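Local coordinates for putative uncharacterized protein (Chaetomium thermophilum, PDB 5IJP) that probably senses cellular phosphate status through its SPX domain, a helical bundle that binds inositol hexakisphosphate in a basic pocket, at residues Ser109-Glu112 / Phe113-Glu117; Gln73-Lys76 / Ala77-Ser81. All blocks are in the same frame, centred on the assembly; numbering follows the deposited sequence.

Contact 1: residues Ser109-Glu112 / Phe113-Glu117; sequences SEEE and FMLLE
The opening turns of helix 110-151, one of the two longest helices of the SPX bundle, bring the edge of the Phe113 ring to Ser109 and set Leu115 beside Glu111. Phe113 carries CG beside its backbone N (chi1 -72°), which takes the ring back along the helix; its edge atom CD2 lies 3.3 Å from Ser109 O, with that oxygen near the ring plane. Beyond this turn the ring also touches Leu98, Val188 and Arg191, so a large aromatic suits this place, where it reaches both the loop after helix 52-97 and the end of helix 171-190.

Glu111 runs the other way. Its CG is anti to the backbone N (chi1 -155°) and the extended chain stands alongside Met114 and Leu115, all pointing the same way. The methylene CG is 3.9 Å from Met114 CE, brought there by bends in the flexible methionine chain, and 4.2 Å from Leu115 CD1. The aliphatic part of the glutamate thus does the packing while its carboxylate ends at the exposed surface.

Leu116 is the buried residue of the group: its CD1 lies 3.4 Å from Glu112 O, and its side chain packs on Glu90, Val91 and Val94 of helix 52-97. Backbone bonds tie the turn together, Met114 N to Glu110 O at 3.3 Å and Leu115 N to Glu111 O at 3.2 Å. Ser109 OG donates a weak hydrogen bond of 3.3 Å to Glu112 OE1. Three successive glutamates at the N-terminal end, where their charges would suit the helix dipole, with Phe113 and Leu116 turned to neighbouring parts of the bundle, are typical of an amphipathic bundle helix.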
ATOM      1  N   SER A 109     -15.713  32.232 -17.118  1.00107.74           N
ATOM      2  CA  SER A 109     -15.048  32.414 -15.831  1.00106.64           C
ATOM      3  C   SER A 109     -13.791  31.543 -15.728  1.00108.96           C
ATOM      4  O   SER A 109     -13.892  30.317 -15.630  1.00106.80           O
ATOM      5  CB  SER A 109     -16.013  32.128 -14.682  1.00109.16           C
ATOM      6  OG  SER A 109     -16.568  30.827 -14.782  1.00116.09           O
ATOM      7  N   GLU A 110     -12.606  32.181 -15.769  1.00106.33           N
ATOM      8  CA  GLU A 110     -11.310  31.497 -15.693  1.00105.21           C
ATOM      9  C   GLU A 110     -10.942  31.051 -14.269  1.00107.05           C
ATOM     10  O   GLU A 110     -10.205  30.075 -14.116  1.00105.21           O
ATOM     11  CB  GLU A 110     -10.182  32.334 -16.338  1.00108.82           C
ATOM     12  CG  GLU A 110      -9.918  33.693 -15.701  1.00120.77           C
ATOM     13  CD  GLU A 110      -8.881  34.551 -16.404  1.00141.85           C
ATOM     14  OE1 GLU A 110      -7.746  34.067 -16.616  1.00134.55           O
ATOM     15  OE2 GLU A 110      -9.195  35.723 -16.711  1.00137.21           O
ATOM     16  N   GLU A 111     -11.456  31.759 -13.240  1.00103.72           N
ATOM     17  CA  GLU A 111     -11.205  31.468 -11.825  1.00102.35           C
ATOM     18  C   GLU A 111     -11.862  30.158 -11.370  1.00103.78           C
ATOM     19  O   GLU A 111     -11.321  29.486 -10.491  1.00102.12           O
ATOM     20  CB  GLU A 111     -11.654  32.641 -10.940  1.00105.25           C
ATOM     21  CG  GLU A 111     -10.934  32.711  -9.605  1.00115.36           C
ATOM     22  CD  GLU A 111     -11.383  33.843  -8.705  1.00136.82           C
ATOM     23  OE1 GLU A 111     -12.109  33.568  -7.724  1.00129.80           O
ATOM     24  OE2 GLU A 111     -11.003  35.006  -8.975  1.00132.93           O
ATOM     25  N   GLU A 112     -13.023  29.802 -11.962  1.00 99.87           N
ATOM     26  CA  GLU A 112     -13.757  28.572 -11.640  1.00 97.82           C
ATOM     27  C   GLU A 112     -12.968  27.324 -12.037  1.00 99.82           C
ATOM     28  O   GLU A 112     -12.980  26.338 -11.297  1.00 97.72           O
ATOM     29  CB  GLU A 112     -15.158  28.570 -12.272  1.00 99.77           C
ATOM     30  CG  GLU A 112     -16.139  29.484 -11.560  1.00111.32           C
ATOM     31  CD  GLU A 112     -17.561  28.962 -11.522  1.00130.60           C
ATOM     32  OE1 GLU A 112     -18.361  29.348 -12.404  1.00126.38           O
ATOM     33  OE2 GLU A 112     -17.875  28.163 -10.611  1.00122.81           O
ATOM     34  N   PHE A 113     -12.262  27.381 -13.184  1.00 96.94           N
ATOM     35  CA  PHE A 113     -11.416  26.293 -13.679  1.00 95.70           C
ATOM     36  C   PHE A 113     -10.134  26.199 -12.853  1.00 98.61           C
ATOM     37  O   PHE A 113      -9.626  25.098 -12.645  1.00 96.73           O
ATOM     38  CB  PHE A 113     -11.079  26.492 -15.165  1.00 99.05           C
ATOM     39  CG  PHE A 113     -12.231  26.249 -16.110  1.00101.23           C
ATOM     40  CD1 PHE A 113     -12.497  24.974 -16.596  1.00103.55           C
ATOM     41  CD2 PHE A 113     -13.036  27.298 -16.535  1.00105.04           C
ATOM     42  CE1 PHE A 113     -13.560  24.750 -17.476  1.00105.35           C
ATOM     43  CE2 PHE A 113     -14.097  27.074 -17.417  1.00108.65           C
ATOM     44  CZ  PHE A 113     -14.352  25.801 -17.882  1.00106.01           C
ATOM     45  N   MET A 114      -9.624  27.359 -12.378  1.00 96.17           N
ATOM     46  CA  MET A 114      -8.416  27.500 -11.561  1.00 95.87           C
ATOM     47  C   MET A 114      -8.547  26.757 -10.224  1.00 97.50           C
ATOM     48  O   MET A 114      -7.635  26.015  -9.855  1.00 96.07           O
ATOM     49  CB  MET A 114      -8.101  28.995 -11.342  1.00100.42           C
ATOM     50  CG  MET A 114      -6.760  29.267 -10.677  1.00104.89           C
ATOM     51  SD  MET A 114      -6.785  29.280  -8.861  1.00108.50           S
ATOM     52  CE  MET A 114      -7.689  30.788  -8.549  1.00107.21           C
ATOM     53  N   LEU A 115      -9.666  26.974  -9.498  1.00 93.63           N
ATOM     54  CA  LEU A 115      -9.943  26.329  -8.212  1.00 92.15           C
ATOM     55  C   LEU A 115     -10.108  24.821  -8.375  1.00 93.78           C
ATOM     56  O   LEU A 115      -9.621  24.063  -7.535  1.00 92.33           O
ATOM     57  CB  LEU A 115     -11.193  26.934  -7.554  1.00 92.99           C
ATOM     58  CG  LEU A 115     -10.937  28.005  -6.497  1.00 99.34           C
ATOM     59  CD1 LEU A 115     -10.994  29.400  -7.101  1.00101.56           C
ATOM     60  CD2 LEU A 115     -11.941  27.897  -5.367  1.00102.03           C
ATOM     61  N   LEU A 116     -10.770  24.391  -9.469  1.00 89.80           N
ATOM     62  CA  LEU A 116     -10.993  22.981  -9.787  1.00 87.99           C
ATOM     63  C   LEU A 116      -9.703  22.278 -10.197  1.00 90.95           C
ATOM     64  O   LEU A 116      -9.499  21.129  -9.805  1.00 89.17           O
ATOM     65  CB  LEU A 116     -12.067  22.814 -10.875  1.00 88.51           C
ATOM     66  CG  LEU A 116     -13.522  23.031 -10.443  1.00 93.68           C
ATOM     67  CD1 LEU A 116     -14.415  23.261 -11.643  1.00 94.94           C
ATOM     68  CD2 LEU A 116     -14.043  21.856  -9.627  1.00 94.91           C
ATOM     69  N   GLU A 117      -8.827  22.967 -10.964  1.00 88.53           N
ATOM     70  CA  GLU A 117      -7.542  22.427 -11.419  1.00 88.20           C
ATOM     71  C   GLU A 117      -6.627  22.100 -10.236  1.00 91.08           C
ATOM     72  O   GLU A 117      -6.007  21.038 -10.231  1.00 89.64           O
ATOM     73  CB  GLU A 117      -6.850  23.388 -12.397  1.00 91.62           C
ATOM     74  CG  GLU A 117      -5.945  22.685 -13.395  1.00102.67           C
ATOM     75  CD  GLU A 117      -5.144  23.594 -14.307  1.00124.89           C
ATOM     76  OE1 GLU A 117      -5.756  24.438 -15.002  1.00120.37           O
ATOM     77  OE2 GLU A 117      -3.904  23.431 -14.359  1.00119.45           O
TER

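Contact 2: residues Gln73-Lys76 / Ala77-Ser81; sequences QQVK and AMEIS
Glu79 lies beside Val75, one turn earlier. Its CB sits 3.4 Å from Val75 O, and CG, beside the backbone N (chi1 -85°), stays close to the same oxygen. From there the chain runs extended alongside the valine: CD lies near both Val75 O and Val75 CG1, and OE2 comes 3.7 Å from that methyl. OE1 turns to the other side, toward Lys76 CA. It and Val75 O are both acceptors, so their proximity is no bond. The partly exposed position lets the carboxylate meet solvent, and the lysine charge may add a mild attraction, Lys76 NZ standing 5.9 Å from Glu79 OE1, too far to touch.

About a quarter turn round the helix, Gln74 and Met78 also lie side by side, with Gln74 CG 3.7 Å from Met78 SD. All of this belongs to the middle of helix 52-97, a long helix of the SPX bundle, whose inner side meets helices 110-151 and 171-190. Ala77 faces inward there, small enough to fit beside Leu130, Tyr170 and Tyr174; its CB is 3.3 Å from Gln73 O.

Ile80 is buried as well and touches Tyr174. Its side chain slants across that of Lys76, whose CG lies 4.1 Å from Ile80 CD1, while Ile80 N donates to Lys76 O at 3.0 Å. Past CG the lysine bends repeatedly, and NZ finds a weak hydrogen bond to Tyr15 OH and a long, weak ion pair with Asp126. Ser81 OG donates to Ala77 O at 3.1 Å from above the carbonyl plane, on the face opposite Ser81 N, so that one oxygen accepts two bonds.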
ATOM      1  N   GLN A  73      -4.916   1.110   3.459  1.00 62.19           N
ATOM      2  CA  GLN A  73      -5.094   1.137   2.003  1.00 61.53           C
ATOM      3  C   GLN A  73      -6.567   1.354   1.648  1.00 66.05           C
ATOM      4  O   GLN A  73      -6.860   2.040   0.673  1.00 65.69           O
ATOM      5  CB  GLN A  73      -4.593  -0.171   1.368  1.00 62.40           C
ATOM      6  CG  GLN A  73      -3.083  -0.220   1.141  1.00 78.54           C
ATOM      7  CD  GLN A  73      -2.602  -1.504   0.495  1.00 97.73           C
ATOM      8  OE1 GLN A  73      -3.381  -2.366   0.066  1.00 93.73           O
ATOM      9  NE2 GLN A  73      -1.292  -1.653   0.396  1.00 89.91           N
ATOM     10  N   GLN A  74      -7.485   0.784   2.457  1.00 63.38           N
ATOM     11  CA  GLN A  74      -8.931   0.887   2.282  1.00 64.29           C
ATOM     12  C   GLN A  74      -9.459   2.282   2.623  1.00 69.34           C
ATOM     13  O   GLN A  74     -10.167   2.869   1.805  1.00 69.23           O
ATOM     14  CB  GLN A  74      -9.654  -0.190   3.111  1.00 66.60           C
ATOM     15  CG  GLN A  74     -11.160  -0.244   2.875  1.00 81.34           C
ATOM     16  CD  GLN A  74     -11.793  -1.439   3.526  1.00 99.78           C
ATOM     17  OE1 GLN A  74     -11.590  -2.583   3.109  1.00 95.60           O
ATOM     18  NE2 GLN A  74     -12.592  -1.196   4.552  1.00 91.74           N
ATOM     19  N   VAL A  75      -9.136   2.791   3.835  1.00 66.87           N
ATOM     20  CA  VAL A  75      -9.570   4.098   4.351  1.00 68.01           C
ATOM     21  C   VAL A  75      -9.183   5.236   3.395  1.00 71.65           C
ATOM     22  O   VAL A  75     -10.042   6.041   3.035  1.00 71.88           O
ATOM     23  CB  VAL A  75      -9.092   4.354   5.815  1.00 72.96           C
ATOM     24  CG1 VAL A  75      -9.557   5.715   6.332  1.00 74.26           C
ATOM     25  CG2 VAL A  75      -9.560   3.247   6.756  1.00 73.78           C
ATOM     26  N   LYS A  76      -7.908   5.271   2.960  1.00 67.54           N
ATOM     27  CA  LYS A  76      -7.386   6.303   2.065  1.00 67.27           C
ATOM     28  C   LYS A  76      -8.002   6.262   0.659  1.00 71.34           C
ATOM     29  O   LYS A  76      -8.396   7.316   0.158  1.00 71.55           O
ATOM     30  CB  LYS A  76      -5.849   6.266   2.010  1.00 69.24           C
ATOM     31  CG  LYS A  76      -5.216   7.567   1.515  1.00 86.11           C
ATOM     32  CD  LYS A  76      -5.055   8.618   2.622  1.00 97.96           C
ATOM     33  CE  LYS A  76      -5.228  10.032   2.113  1.00109.39           C
ATOM     34  NZ  LYS A  76      -4.101  10.469   1.243  1.00117.89           N
ATOM     35  N   ALA A  77      -8.101   5.064   0.038  1.00 67.55           N
ATOM     36  CA  ALA A  77      -8.674   4.886  -1.305  1.00 67.49           C
ATOM     37  C   ALA A  77     -10.149   5.278  -1.370  1.00 72.96           C
ATOM     38  O   ALA A  77     -10.569   5.900  -2.348  1.00 72.96           O
ATOM     39  CB  ALA A  77      -8.493   3.454  -1.774  1.00 67.78           C
ATOM     40  N   MET A  78     -10.925   4.925  -0.327  1.00 70.60           N
ATOM     41  CA  MET A  78     -12.349   5.240  -0.220  1.00 71.94           C
ATOM     42  C   MET A  78     -12.579   6.733  -0.022  1.00 76.53           C
ATOM     43  O   MET A  78     -13.565   7.268  -0.532  1.00 77.11           O
ATOM     44  CB  MET A  78     -13.000   4.430   0.898  1.00 75.36           C
ATOM     45  CG  MET A  78     -13.465   3.064   0.443  1.00 79.40           C
ATOM     46  SD  MET A  78     -13.953   1.968   1.797  1.00 84.98           S
ATOM     47  CE  MET A  78     -15.229   2.931   2.556  1.00 83.87           C
ATOM     48  N   GLU A  79     -11.656   7.407   0.700  1.00 72.86           N
ATOM     49  CA  GLU A  79     -11.685   8.854   0.928  1.00 73.43           C
ATOM     50  C   GLU A  79     -11.390   9.573  -0.389  1.00 76.81           C
ATOM     51  O   GLU A  79     -12.001  10.604  -0.667  1.00 77.33           O
ATOM     52  CB  GLU A  79     -10.674   9.263   2.009  1.00 74.83           C
ATOM     53  CG  GLU A  79     -11.218   9.134   3.423  1.00 86.70           C
ATOM     54  CD  GLU A  79     -10.205   9.147   4.554  1.00107.60           C
ATOM     55  OE1 GLU A  79      -8.983   9.110   4.279  1.00 99.61           O
ATOM     56  OE2 GLU A  79     -10.641   9.168   5.727  1.00103.40           O
ATOM     57  N   ILE A  80     -10.479   8.998  -1.211  1.00 72.13           N
ATOM     58  CA  ILE A  80     -10.105   9.497  -2.538  1.00 71.64           C
ATOM     59  C   ILE A  80     -11.302   9.338  -3.495  1.00 76.22           C
ATOM     60  O   ILE A  80     -11.616  10.276  -4.227  1.00 76.42           O
ATOM     61  CB  ILE A  80      -8.790   8.829  -3.050  1.00 73.71           C
ATOM     62  CG1 ILE A  80      -7.562   9.386  -2.290  1.00 73.91           C
ATOM     63  CG2 ILE A  80      -8.606   9.000  -4.565  1.00 74.51           C
ATOM     64  CD1 ILE A  80      -6.314   8.478  -2.277  1.00 79.66           C
ATOM     65  N   SER A  81     -11.992   8.171  -3.447  1.00 72.99           N
ATOM     66  CA  SER A  81     -13.183   7.869  -4.254  1.00 73.80           C
ATOM     67  C   SER A  81     -14.319   8.850  -3.937  1.00 78.92           C
ATOM     68  O   SER A  81     -15.051   9.251  -4.844  1.00 79.32           O
ATOM     69  CB  SER A  81     -13.646   6.435  -4.020  1.00 77.72           C
ATOM     70  OG  SER A  81     -12.695   5.501  -4.504  1.00 86.44           O
TER

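Contact 2 comes first along the chain, in the middle of helix 52-97; contact 1 follows at the start of helix 110-151, the next helix, after a connection whose residues 101-108 are not modelled. Their centres are 26 Å apart and their nearest atoms about 12 Å, so they do not touch. The centre of contact 2 is about 11 Å from the centre of the chain, that of contact 1 about 32 Å, at an end of the elongated bundle. Neither includes a residue of the inositol hexakisphosphate pocket, whose Lys147 and Met151 are at the other end of the helix that contact 1 begins; both are packing within the bundle.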